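Local coordinates for ribosome inactivating type 1 protein (Iris hollandica, PDB 3MVG) that belongs to the type 1 ribosome-inactivating proteins, single-chain plant toxins that carry the toxin domain without an attached lectin chain, at residues A[70-75]-A[162-167]; A[110-113]-A[117-120]; A[169-174]-A[186-191]. All coordinates share one frame; numbering follows the deposited sequence.

Contact 1: residues A[70-75]-A[162-167]; sequences NAYVVA and TARFRA
The backbone oxygen N70 O is gripped by two nitrogens of the R164 guanidinium. NH2 of R164 makes the stronger bond to N70 O, 2.8 Å long and nearly straight at 166°, and the oxygen lies in the guanidinium plane, at its edge. The second bond, from R164 NE to N70 O at 3.3 Å, is weak and bent. Together the good NH2 bond and the weak NE bond would limit the turning of the guanidinium. From R164, the last residue of helix 146-164, the chain runs extended from CG to NE (chi3 175°) and so spans the distance to the oxygen. On the way it passes A71, whose CB stands 4.4 Å from R164 NE.

Y72 meets the same group obliquely: CD2 of its ring comes within 3.4 Å of R164 NH2, and the ring and guanidinium planes are 24° apart. The hydroxyl of Y72 is bound elsewhere, to G106 O, so the ring is held at its far end while one flank touches the arginine. The carbonyl is presented by a tight turn: Y72 N donates to N70 OD1 at 3.1 Å, closing an Asx turn, and A71 and Y72 together face N67 in a G1 beta bulge, with A71 in the left-handed helical region.

W201 adds a cation-pi contact to R164, and R164 NH2 also donates to a bound glycerol, probably from the crystallisation liquor but consistent with a pocket beside these residues. The contact joins the turn leading into strand 72-78, which pairs with strand 61-67, to the end of helix 146-164, just ahead of helix 166-173. A71 also packs on L27 of helix 13-27, while Y72 and V73 lie on I156 of helix 146-164.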
ATOM      1  N   ASN A  70     -16.345 -12.621   9.586  1.00 10.25           N
ATOM      2  CA  ASN A  70     -16.391 -11.777   8.398  1.00 10.36           C
ATOM      3  C   ASN A  70     -15.660 -10.442   8.540  1.00 10.16           C
ATOM      4  O   ASN A  70     -15.694  -9.609   7.630  1.00 10.58           O
ATOM      5  CB  ASN A  70     -17.839 -11.581   7.911  1.00 11.07           C
ATOM      6  CG  ASN A  70     -18.690 -10.799   8.887  1.00 11.84           C
ATOM      7  OD1 ASN A  70     -18.238 -10.407   9.965  1.00 11.19           O
ATOM      8  ND2 ASN A  70     -19.941 -10.551   8.501  1.00 14.07           N
ATOM      9  N   ALA A  71     -14.992 -10.254   9.678  1.00 10.29           N
ATOM     10  CA  ALA A  71     -14.243  -9.021   9.988  1.00 10.76           C
ATOM     11  C   ALA A  71     -15.118  -7.770  10.018  1.00 10.91           C
ATOM     12  O   ALA A  71     -14.613  -6.654   9.883  1.00 11.83           O
ATOM     13  CB  ALA A  71     -13.064  -8.834   9.021  1.00 11.48           C
ATOM     14  N   TYR A  72     -16.418  -7.947  10.228  1.00 10.69           N
ATOM     15  CA  TYR A  72     -17.372  -6.847  10.107  1.00 10.78           C
ATOM     16  C   TYR A  72     -17.980  -6.433  11.446  1.00 10.41           C
ATOM     17  O   TYR A  72     -18.079  -7.216  12.383  1.00 10.66           O
ATOM     18  CB  TYR A  72     -18.488  -7.236   9.137  1.00 10.86           C
ATOM     19  CG  TYR A  72     -19.112  -6.079   8.387  1.00 11.24           C
ATOM     20  CD1 TYR A  72     -20.376  -5.588   8.732  1.00 11.12           C
ATOM     21  CD2 TYR A  72     -18.444  -5.489   7.319  1.00 10.79           C
ATOM     22  CE1 TYR A  72     -20.963  -4.541   8.018  1.00 11.29           C
ATOM     23  CE2 TYR A  72     -19.018  -4.457   6.590  1.00 11.71           C
ATOM     24  CZ  TYR A  72     -20.273  -3.986   6.951  1.00 11.39           C
ATOM     25  OH  TYR A  72     -20.829  -2.949   6.233  1.00 12.60           O
ATOM     26  N   VAL A  73     -18.411  -5.179  11.507  1.00 10.10           N
ATOM     27  CA  VAL A  73     -18.983  -4.601  12.724  1.00 10.31           C
ATOM     28  C   VAL A  73     -20.383  -5.153  12.983  1.00 10.11           C
ATOM     29  O   VAL A  73     -21.205  -5.181  12.063  1.00 10.96           O
ATOM     30  CB  VAL A  73     -19.032  -3.054  12.613  1.00 10.13           C
ATOM     31  CG1 VAL A  73     -19.743  -2.438  13.806  1.00 11.02           C
ATOM     32  CG2 VAL A  73     -17.628  -2.476  12.497  1.00 11.62           C
ATOM     33  N   VAL A  74     -20.647  -5.576  14.224  1.00 10.04           N
ATOM     34  CA  VAL A  74     -21.980  -6.039  14.632  1.00 10.74           C
ATOM     35  C   VAL A  74     -22.605  -5.167  15.730  1.00 10.44           C
ATOM     36  O   VAL A  74     -23.820  -5.211  15.960  1.00 10.98           O
ATOM     37  CB  VAL A  74     -21.980  -7.526  15.101  1.00 10.78           C
ATOM     38  CG1 VAL A  74     -21.462  -8.451  13.989  1.00 12.22           C
ATOM     39  CG2 VAL A  74     -21.175  -7.709  16.394  1.00 11.64           C
ATOM     40  N   ALA A  75     -21.780  -4.360  16.391  1.00 10.14           N
ATOM     41  CA  ALA A  75     -22.213  -3.563  17.536  1.00 10.32           C
ATOM     42  C   ALA A  75     -21.111  -2.594  17.893  1.00 10.08           C
ATOM     43  O   ALA A  75     -19.987  -2.712  17.401  1.00 10.33           O
ATOM     44  CB  ALA A  75     -22.512  -4.466  18.719  1.00 10.64           C
ATOM     45  N   THR A 162     -10.369  -1.854   5.159  1.00  9.34           N
ATOM     46  CA  THR A 162      -8.908  -1.799   5.086  1.00  9.08           C
ATOM     47  C   THR A 162      -8.256  -3.086   5.623  1.00  9.05           C
ATOM     48  O   THR A 162      -7.225  -3.516   5.104  1.00  9.53           O
ATOM     49  CB  THR A 162      -8.373  -0.582   5.838  1.00  9.37           C
ATOM     50  OG1 THR A 162      -8.937  -0.601   7.146  1.00  9.91           O
ATOM     51  CG2 THR A 162      -8.749   0.726   5.127  1.00 10.11           C
ATOM     52  N   ALA A 163      -8.851  -3.701   6.646  1.00  8.54           N
ATOM     53  CA  ALA A 163      -8.363  -5.012   7.094  1.00  8.87           C
ATOM     54  C   ALA A 163      -8.506  -6.039   5.955  1.00  8.52           C
ATOM     55  O   ALA A 163      -7.615  -6.848   5.729  1.00  8.96           O
ATOM     56  CB  ALA A 163      -9.127  -5.489   8.325  1.00  9.30           C
ATOM     57  N   ARG A 164      -9.631  -5.994   5.237  1.00  8.77           N
ATOM     58  CA  ARG A 164      -9.898  -6.931   4.138  1.00  9.12           C
ATOM     59  C   ARG A 164      -9.031  -6.669   2.913  1.00  9.47           C
ATOM     60  O   ARG A 164      -8.648  -7.616   2.222  1.00  9.44           O
ATOM     61  CB  ARG A 164     -11.363  -6.862   3.728  1.00 10.11           C
ATOM     62  CG  ARG A 164     -12.336  -7.421   4.742  1.00  9.72           C
ATOM     63  CD  ARG A 164     -13.729  -7.091   4.275  1.00 10.19           C
ATOM     64  NE  ARG A 164     -14.773  -7.676   5.107  1.00 10.58           N
ATOM     65  CZ  ARG A 164     -16.072  -7.482   4.904  1.00 11.41           C
ATOM     66  NH1 ARG A 164     -16.487  -6.709   3.912  1.00 13.65           N
ATOM     67  NH2 ARG A 164     -16.954  -8.064   5.695  1.00 10.96           N
ATOM     68  N   PHE A 165      -8.736  -5.396   2.636  1.00  9.25           N
ATOM     69  CA  PHE A 165      -8.042  -5.013   1.400  1.00  9.36           C
ATOM     70  C   PHE A 165      -6.912  -4.037   1.654  1.00  9.33           C
ATOM     71  O   PHE A 165      -7.146  -2.856   1.982  1.00  9.74           O
ATOM     72  CB  PHE A 165      -8.995  -4.351   0.403  1.00  9.32           C
ATOM     73  CG  PHE A 165     -10.043  -5.263  -0.148  1.00 10.00           C
ATOM     74  CD1 PHE A 165      -9.733  -6.168  -1.160  1.00 10.70           C
ATOM     75  CD2 PHE A 165     -11.341  -5.203   0.321  1.00 11.14           C
ATOM     76  CE1 PHE A 165     -10.709  -7.013  -1.686  1.00 11.62           C
ATOM     77  CE2 PHE A 165     -12.318  -6.037  -0.204  1.00 11.27           C
ATOM     78  CZ  PHE A 165     -12.002  -6.937  -1.209  1.00 11.96           C
ATOM     79  N   ARG A 166      -5.686  -4.497   1.443  1.00  9.55           N
ATOM     80  CA  ARG A 166      -4.525  -3.624   1.554  1.00 10.07           C
ATOM     81  C   ARG A 166      -4.548  -2.505   0.519  1.00 10.54           C
ATOM     82  O   ARG A 166      -3.924  -1.460   0.737  1.00 11.33           O
ATOM     83  CB  ARG A 166      -3.228  -4.431   1.481  1.00 10.20           C
ATOM     84  CG  ARG A 166      -3.071  -5.357   2.665  1.00  9.65           C
ATOM     85  CD  ARG A 166      -1.945  -6.345   2.479  1.00 10.89           C
ATOM     86  NE  ARG A 166      -1.921  -7.334   3.550  1.00 11.94           N
ATOM     87  CZ  ARG A 166      -1.337  -7.165   4.736  1.00 10.03           C
ATOM     88  NH1 ARG A 166      -0.674  -6.043   5.020  1.00 11.45           N
ATOM     89  NH2 ARG A 166      -1.428  -8.131   5.636  1.00 10.41           N
ATOM     90  N   ALA A 167      -5.265  -2.693  -0.587  1.00 10.61           N
ATOM     91  CA  ALA A 167      -5.396  -1.614  -1.572  1.00 11.25           C
ATOM     92  C   ALA A 167      -6.146  -0.426  -0.983  1.00 11.64           C
ATOM     93  O   ALA A 167      -5.859   0.725  -1.327  1.00 12.28           O
ATOM     94  CB  ALA A 167      -6.083  -2.098  -2.829  1.00 12.29           C
TER

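Contact 2: residues A[110-113]-A[117-120]; sequences ALQN and SNRE. Unlike the reference sequence in segment 117-120: S117 (reference Gln).
Q112 leans from its helix onto the backbone of 117-120; its carbons meet a backbone oxygen and its amide oxygen meets donors. CB and CG both border S117 O, CG at 3.4 Å. Beyond CG the chain is extended (chi2 170°), which carries the amide past N118 to R119. There OE1 takes two hydrogen bonds from the same residue: R119 N donates to Q112 OE1 at 2.9 Å, and R119 NH2 donates to Q112 OE1, also at 2.9 Å. The two donors reach the oxygen from opposite faces of the amide plane, and OE1 itself lies at the edge of the guanidinium. At the other branch, Q112 NE2 donates to a water at 3.0 Å, which also accepts a weak bond from R119 NH2.

Nearer the backbone, S117 N donates to Q112 O at 3.3 Å, tying the loop back to the last turn of helix 108-115. R119 has further partners in Q198, bound through NH1, and the ring of Y108. One neutral amide oxygen thus holds both the backbone and the cationic tip of R119; that charge probably polarises the amide C=O and makes OE1 a better acceptor.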
ATOM      1  N   ALA A 110     -28.496  -0.216   3.749  1.00 13.31           N
ATOM      2  CA  ALA A 110     -29.188   0.258   4.948  1.00 13.21           C
ATOM      3  C   ALA A 110     -28.492   1.481   5.545  1.00 12.85           C
ATOM      4  O   ALA A 110     -29.141   2.467   5.896  1.00 12.68           O
ATOM      5  CB  ALA A 110     -29.273  -0.840   5.978  1.00 13.83           C
ATOM      6  N   LEU A 111     -27.166   1.421   5.670  1.00 12.22           N
ATOM      7  CA  LEU A 111     -26.426   2.538   6.264  1.00 12.03           C
ATOM      8  C   LEU A 111     -26.580   3.818   5.458  1.00 12.23           C
ATOM      9  O   LEU A 111     -26.796   4.889   6.027  1.00 12.56           O
ATOM     10  CB  LEU A 111     -24.944   2.193   6.416  1.00 12.08           C
ATOM     11  CG  LEU A 111     -24.589   1.112   7.430  1.00 11.89           C
ATOM     12  CD1 LEU A 111     -23.147   0.667   7.208  1.00 12.43           C
ATOM     13  CD2 LEU A 111     -24.782   1.609   8.853  1.00 13.08           C
ATOM     14  N   GLN A 112     -26.456   3.707   4.136  1.00 12.64           N
ATOM     15  CA  GLN A 112     -26.566   4.874   3.260  1.00 13.62           C
ATOM     16  C   GLN A 112     -27.966   5.483   3.257  1.00 13.98           C
ATOM     17  O   GLN A 112     -28.120   6.702   3.177  1.00 14.69           O
ATOM     18  CB  GLN A 112     -26.091   4.542   1.844  1.00 13.38           C
ATOM     19  CG  GLN A 112     -24.575   4.349   1.830  1.00 13.37           C
ATOM     20  CD  GLN A 112     -24.001   3.786   0.538  1.00 14.92           C
ATOM     21  OE1 GLN A 112     -22.799   3.870   0.321  1.00 15.61           O
ATOM     22  NE2 GLN A 112     -24.839   3.189  -0.304  1.00 17.81           N
ATOM     23  N   ASN A 113     -28.977   4.631   3.366  1.00 14.44           N
ATOM     24  CA  ASN A 113     -30.343   5.112   3.499  1.00 15.13           C
ATOM     25  C   ASN A 113     -30.520   5.939   4.772  1.00 14.73           C
ATOM     26  O   ASN A 113     -31.057   7.048   4.727  1.00 15.15           O
ATOM     27  CB  ASN A 113     -31.329   3.948   3.478  1.00 16.19           C
ATOM     28  CG  ASN A 113     -32.764   4.403   3.639  1.00 18.64           C
ATOM     29  OD1 ASN A 113     -33.323   5.055   2.753  0.80 21.93           O
ATOM     30  ND2 ASN A 113     -33.363   4.073   4.774  0.90 21.87           N
ATOM     31  N   SER A 117     -26.843   9.652   2.612  0.50 16.54           N
ATOM     32  CA  SER A 117     -25.620   9.954   1.888  0.50 17.16           C
ATOM     33  C   SER A 117     -25.003   8.664   1.376  0.50 17.45           C
ATOM     34  O   SER A 117     -24.858   7.703   2.132  0.50 17.49           O
ATOM     35  CB  SER A 117     -24.628  10.652   2.823  0.50 17.08           C
ATOM     36  OG  SER A 117     -25.290  11.597   3.647  0.50 17.72           O
ATOM     37  N   ASN A 118     -24.651   8.636   0.095  1.00 17.80           N
ATOM     38  CA  ASN A 118     -23.857   7.542  -0.428  1.00 17.84           C
ATOM     39  C   ASN A 118     -22.406   7.716   0.016  1.00 17.14           C
ATOM     40  O   ASN A 118     -21.923   8.839   0.155  1.00 17.05           O
ATOM     41  CB  ASN A 118     -24.005   7.526  -1.947  1.00 19.01           C
ATOM     42  CG  ASN A 118     -22.792   7.018  -2.652  1.00 20.64           C
ATOM     43  OD1 ASN A 118     -22.439   5.847  -2.559  1.00 25.78           O
ATOM     44  ND2 ASN A 118     -22.160   7.897  -3.405  1.00 25.23           N
ATOM     45  N   ARG A 119     -21.710   6.607   0.248  1.00 16.01           N
ATOM     46  CA  ARG A 119     -20.341   6.710   0.747  1.00 15.82           C
ATOM     47  C   ARG A 119     -19.347   7.299  -0.264  1.00 15.89           C
ATOM     48  O   ARG A 119     -18.268   7.746   0.126  1.00 14.75           O
ATOM     49  CB  ARG A 119     -19.862   5.393   1.350  1.00 15.89           C
ATOM     50  CG  ARG A 119     -19.594   4.268   0.381  1.00 14.82           C
ATOM     51  CD  ARG A 119     -19.568   2.983   1.170  1.00 13.81           C
ATOM     52  NE  ARG A 119     -19.213   1.789   0.410  1.00 14.78           N
ATOM     53  CZ  ARG A 119     -20.055   1.091  -0.348  1.00 14.51           C
ATOM     54  NH1 ARG A 119     -19.624  -0.003  -0.955  1.00 15.79           N
ATOM     55  NH2 ARG A 119     -21.310   1.486  -0.519  1.00 15.84           N
ATOM     56  N   GLU A 120     -19.728   7.360  -1.541  1.00 16.11           N
ATOM     57  CA  GLU A 120     -18.941   8.091  -2.538  1.00 17.03           C
ATOM     58  C   GLU A 120     -18.806   9.568  -2.176  1.00 16.69           C
ATOM     59  O   GLU A 120     -17.910  10.248  -2.673  1.00 17.06           O
ATOM     60  CB  GLU A 120     -19.554   7.969  -3.941  1.00 18.10           C
ATOM     61  CG  GLU A 120     -19.299   6.648  -4.637  1.00 20.77           C
ATOM     62  CD  GLU A 120     -19.995   6.528  -5.983  0.50 22.47           C
ATOM     63  OE1 GLU A 120     -19.916   7.475  -6.796  0.50 24.23           O
ATOM     64  OE2 GLU A 120     -20.607   5.468  -6.232  0.50 24.05           O
TER
HETATM   65  O   HOH W   1     -23.554   1.909  -2.729  1.00 34.38           O

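Contact 3: residues A[169-174]-A[186-191]; sequences EQRVTN and DNFRPR. Unlike the reference sequence in segment 186-191: R191 (reference Ser).
The F188 ring offers one face to R171, whose CB sits 3.9 Å from the ring centroid and 28° off the normal, a CH-pi contact. The closest ring atom is F188 CZ, 3.5 Å from R171 CB. Toward CE1 the same ring meets the helix obliquely near V172 N, and V172 CG2 lies 4.1 Å from F188 CE1. The ring is turned to the helix by a chi1 of 72°, with CG between the backbone N and the carbonyl carbon.

The two other flat groups, the guanidiniums of R171 and R191, meet at their edges with planes 43° apart. R171 NE and R191 NH2 are 3.2 Å apart, both donors, so this is a proximity of like charges and not a bond. As R171 has two deposited conformers, the closeness is doubtful as a lasting feature. In this conformer R171 NH2 binds a glycerol and NH1 reaches A167 O weakly.

Helix 166-173 is thereby packed against the loop that leads from strand 184-185 into helix 192-199. I194 of that helix touches both R171 and F188, and V172 lies against Y16 of helix 13-27 and L158 of helix 146-164. F188 also packs on E236, and R191 on F241, of the second subunit.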
ATOM      1  N   GLU A 169      -6.293   0.165   2.467  1.00 10.77           N
ATOM      2  CA  GLU A 169      -5.298   0.644   3.425  1.00 10.94           C
ATOM      3  C   GLU A 169      -4.327   1.631   2.771  1.00 11.54           C
ATOM      4  O   GLU A 169      -4.032   2.690   3.332  1.00 11.88           O
ATOM      5  CB  GLU A 169      -4.523  -0.534   4.006  1.00 10.20           C
ATOM      6  CG  GLU A 169      -3.411  -0.105   4.931  1.00 10.51           C
ATOM      7  CD  GLU A 169      -2.606  -1.262   5.466  1.00 11.22           C
ATOM      8  OE1 GLU A 169      -1.722  -1.027   6.311  1.00 12.52           O
ATOM      9  OE2 GLU A 169      -2.859  -2.418   5.064  1.00 11.18           O
ATOM     10  N   GLN A 170      -3.834   1.283   1.586  1.00 12.21           N
ATOM     11  CA  GLN A 170      -2.880   2.114   0.845  1.00 13.64           C
ATOM     12  C   GLN A 170      -3.388   3.538   0.608  1.00 12.64           C
ATOM     13  O   GLN A 170      -2.625   4.512   0.747  1.00 12.72           O
ATOM     14  CB  GLN A 170      -2.562   1.448  -0.496  1.00 14.75           C
ATOM     15  CG  GLN A 170      -1.759   2.298  -1.434  1.00 18.73           C
ATOM     16  CD  GLN A 170      -0.290   2.115  -1.240  0.70 21.28           C
ATOM     17  OE1 GLN A 170       0.260   2.387  -0.172  0.70 23.55           O
ATOM     18  NE2 GLN A 170       0.361   1.633  -2.268  0.70 22.71           N
ATOM     19  N   ARG A 171      -4.664   3.651   0.240  0.50 12.41           N
ATOM     20  CA  ARG A 171      -5.298   4.950   0.023  0.50 12.38           C
ATOM     21  C   ARG A 171      -5.182   5.795   1.287  0.50 11.69           C
ATOM     22  O   ARG A 171      -4.859   6.985   1.222  0.50 11.46           O
ATOM     23  CB  ARG A 171      -6.774   4.788  -0.357  0.50 12.65           C
ATOM     24  CG  ARG A 171      -7.055   3.852  -1.525  0.50 14.54           C
ATOM     25  CD  ARG A 171      -6.151   4.152  -2.701  0.50 17.12           C
ATOM     26  NE  ARG A 171      -6.722   3.709  -3.973  0.50 18.00           N
ATOM     27  CZ  ARG A 171      -6.457   2.544  -4.551  0.50 19.44           C
ATOM     28  NH1 ARG A 171      -5.638   1.678  -3.968  0.50 19.33           N
ATOM     29  NH2 ARG A 171      -7.018   2.240  -5.715  0.50 20.81           N
ATOM     30  N   VAL A 172      -5.443   5.169   2.433  1.00 11.17           N
ATOM     31  CA  VAL A 172      -5.382   5.842   3.727  1.00 11.09           C
ATOM     32  C   VAL A 172      -3.950   6.260   4.050  1.00 10.85           C
ATOM     33  O   VAL A 172      -3.689   7.423   4.371  1.00 10.26           O
ATOM     34  CB  VAL A 172      -5.968   4.955   4.860  1.00 11.39           C
ATOM     35  CG1 VAL A 172      -5.936   5.689   6.190  1.00 12.26           C
ATOM     36  CG2 VAL A 172      -7.393   4.554   4.530  1.00 12.94           C
ATOM     37  N   THR A 173      -2.998   5.340   3.952  1.00 10.77           N
ATOM     38  CA  THR A 173      -1.630   5.699   4.329  1.00 12.00           C
ATOM     39  C   THR A 173      -1.009   6.710   3.367  1.00 11.46           C
ATOM     40  O   THR A 173      -0.197   7.527   3.798  1.00 12.09           O
ATOM     41  CB  THR A 173      -0.731   4.473   4.532  1.00 12.81           C
ATOM     42  OG1 THR A 173      -0.682   3.730   3.322  1.00 13.91           O
ATOM     43  CG2 THR A 173      -1.278   3.580   5.645  1.00 13.79           C
ATOM     44  N   ASN A 174      -1.426   6.714   2.104  1.00 11.19           N
ATOM     45  CA  ASN A 174      -0.966   7.741   1.156  1.00 11.64           C
ATOM     46  C   ASN A 174      -1.406   9.155   1.538  1.00 11.80           C
ATOM     47  O   ASN A 174      -0.915  10.146   0.992  1.00 13.83           O
ATOM     48  CB  ASN A 174      -1.499   7.451  -0.239  1.00 11.32           C
ATOM     49  CG  ASN A 174      -0.826   6.258  -0.909  1.00 11.20           C
ATOM     50  OD1 ASN A 174       0.157   5.713  -0.415  1.00 12.29           O
ATOM     51  ND2 ASN A 174      -1.386   5.837  -2.033  1.00 12.03           N
ATOM     52  N   ASP A 186      -4.730  14.190   5.144  1.00 12.41           N
ATOM     53  CA  ASP A 186      -5.568  14.529   4.003  1.00 12.34           C
ATOM     54  C   ASP A 186      -6.718  13.541   3.856  1.00 12.23           C
ATOM     55  O   ASP A 186      -6.665  12.430   4.383  1.00 12.09           O
ATOM     56  CB  ASP A 186      -4.737  14.540   2.720  1.00 12.57           C
ATOM     57  CG  ASP A 186      -3.664  15.612   2.719  1.00 13.56           C
ATOM     58  OD1 ASP A 186      -3.782  16.616   3.455  1.00 15.73           O
ATOM     59  OD2 ASP A 186      -2.682  15.446   1.958  1.00 13.32           O
ATOM     60  N   ASN A 187      -7.742  13.954   3.122  1.00 12.68           N
ATOM     61  CA  ASN A 187      -8.929  13.150   2.896  1.00 13.51           C
ATOM     62  C   ASN A 187      -9.047  12.697   1.462  1.00 13.79           C
ATOM     63  O   ASN A 187      -8.517  13.344   0.555  1.00 14.40           O
ATOM     64  CB  ASN A 187     -10.169  13.957   3.261  1.00 14.02           C
ATOM     65  CG  ASN A 187     -10.296  14.176   4.746  1.00 15.44           C
ATOM     66  OD1 ASN A 187      -9.853  13.357   5.544  1.00 15.15           O
ATOM     67  ND2 ASN A 187     -10.914  15.283   5.125  1.00 18.33           N
ATOM     68  N   PHE A 188      -9.736  11.581   1.266  1.00 13.67           N
ATOM     69  CA  PHE A 188     -10.174  11.163  -0.060  1.00 14.02           C
ATOM     70  C   PHE A 188     -11.595  10.637   0.087  1.00 14.13           C
ATOM     71  O   PHE A 188     -12.054  10.365   1.200  1.00 14.00           O
ATOM     72  CB  PHE A 188      -9.227  10.104  -0.656  1.00 14.56           C
ATOM     73  CG  PHE A 188      -9.335   8.746  -0.007  1.00 15.06           C
ATOM     74  CD1 PHE A 188      -8.614   8.460   1.143  1.00 14.94           C
ATOM     75  CD2 PHE A 188     -10.146   7.752  -0.555  1.00 16.44           C
ATOM     76  CE1 PHE A 188      -8.713   7.209   1.755  1.00 15.94           C
ATOM     77  CE2 PHE A 188     -10.248   6.504   0.046  1.00 17.21           C
ATOM     78  CZ  PHE A 188      -9.535   6.232   1.202  1.00 16.68           C
ATOM     79  N   ARG A 189     -12.294  10.508  -1.034  1.00 14.95           N
ATOM     80  CA  ARG A 189     -13.585   9.838  -1.056  1.00 15.36           C
ATOM     81  C   ARG A 189     -13.442   8.585  -1.901  1.00 15.80           C
ATOM     82  O   ARG A 189     -12.783   8.626  -2.947  1.00 16.90           O
ATOM     83  CB  ARG A 189     -14.666  10.757  -1.610  1.00 15.63           C
ATOM     84  CG  ARG A 189     -14.975  11.890  -0.661  1.00 15.54           C
ATOM     85  CD  ARG A 189     -15.911  12.903  -1.266  1.00 17.39           C
ATOM     86  NE  ARG A 189     -16.337  13.867  -0.256  1.00 19.81           N
ATOM     87  CZ  ARG A 189     -17.350  14.715  -0.401  1.00 21.36           C
ATOM     88  NH1 ARG A 189     -18.065  14.721  -1.522  1.00 23.05           N
ATOM     89  NH2 ARG A 189     -17.657  15.545   0.584  1.00 23.33           N
ATOM     90  N   PRO A 190     -14.031   7.460  -1.450  1.00 15.84           N
ATOM     91  CA  PRO A 190     -13.814   6.203  -2.159  1.00 16.70           C
ATOM     92  C   PRO A 190     -14.375   6.267  -3.566  1.00 17.69           C
ATOM     93  O   PRO A 190     -15.496   6.737  -3.771  1.00 18.25           O
ATOM     94  CB  PRO A 190     -14.561   5.177  -1.306  1.00 16.40           C
ATOM     95  CG  PRO A 190     -15.600   5.959  -0.597  1.00 15.01           C
ATOM     96  CD  PRO A 190     -14.964   7.294  -0.320  1.00 15.30           C
ATOM     97  N   ARG A 191     -13.561   5.814  -4.514  1.00 18.62           N
ATOM     98  CA  ARG A 191     -13.896   5.819  -5.926  1.00 19.14           C
ATOM     99  C   ARG A 191     -14.853   4.659  -6.241  1.00 18.87           C
ATOM    100  O   ARG A 191     -15.062   3.773  -5.407  1.00 18.57           O
ATOM    101  CB  ARG A 191     -12.603   5.719  -6.746  1.00 19.90           C
ATOM    102  CG  ARG A 191     -11.865   4.411  -6.536  1.00 20.21           C
ATOM    103  CD  ARG A 191     -10.473   4.348  -7.149  1.00 25.09           C
ATOM    104  NE  ARG A 191      -9.432   4.786  -6.224  1.00 27.88           N
ATOM    105  CZ  ARG A 191      -8.889   6.000  -6.216  1.00 28.15           C
ATOM    106  NH1 ARG A 191      -9.290   6.925  -7.078  1.00 29.37           N
ATOM    107  NH2 ARG A 191      -7.959   6.300  -5.334  1.00 26.98           N
TER

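In the fold
Contact 1 lies near the core, its centre about 3 Å from the chain centre, whereas the centres of contacts 2 and 3 lie farther out, about 15 and 14 Å from it; all three are partly buried. Contacts 1 and 3 share helix 166-173 and touch where T162 CG2 meets V172 CG2 at 4.1 Å. Contact 2 does not touch contact 1 but joins contact 3 through loop packing, R119 O against P190 CG at 3.3 Å. The first two contacts each rest on an arginine bound to a carbonyl oxygen, of the main chain in one and of a glutamine in the other. Contact 3 relies instead on ring packing, beside two close arginines, and much of it borders the second subunit.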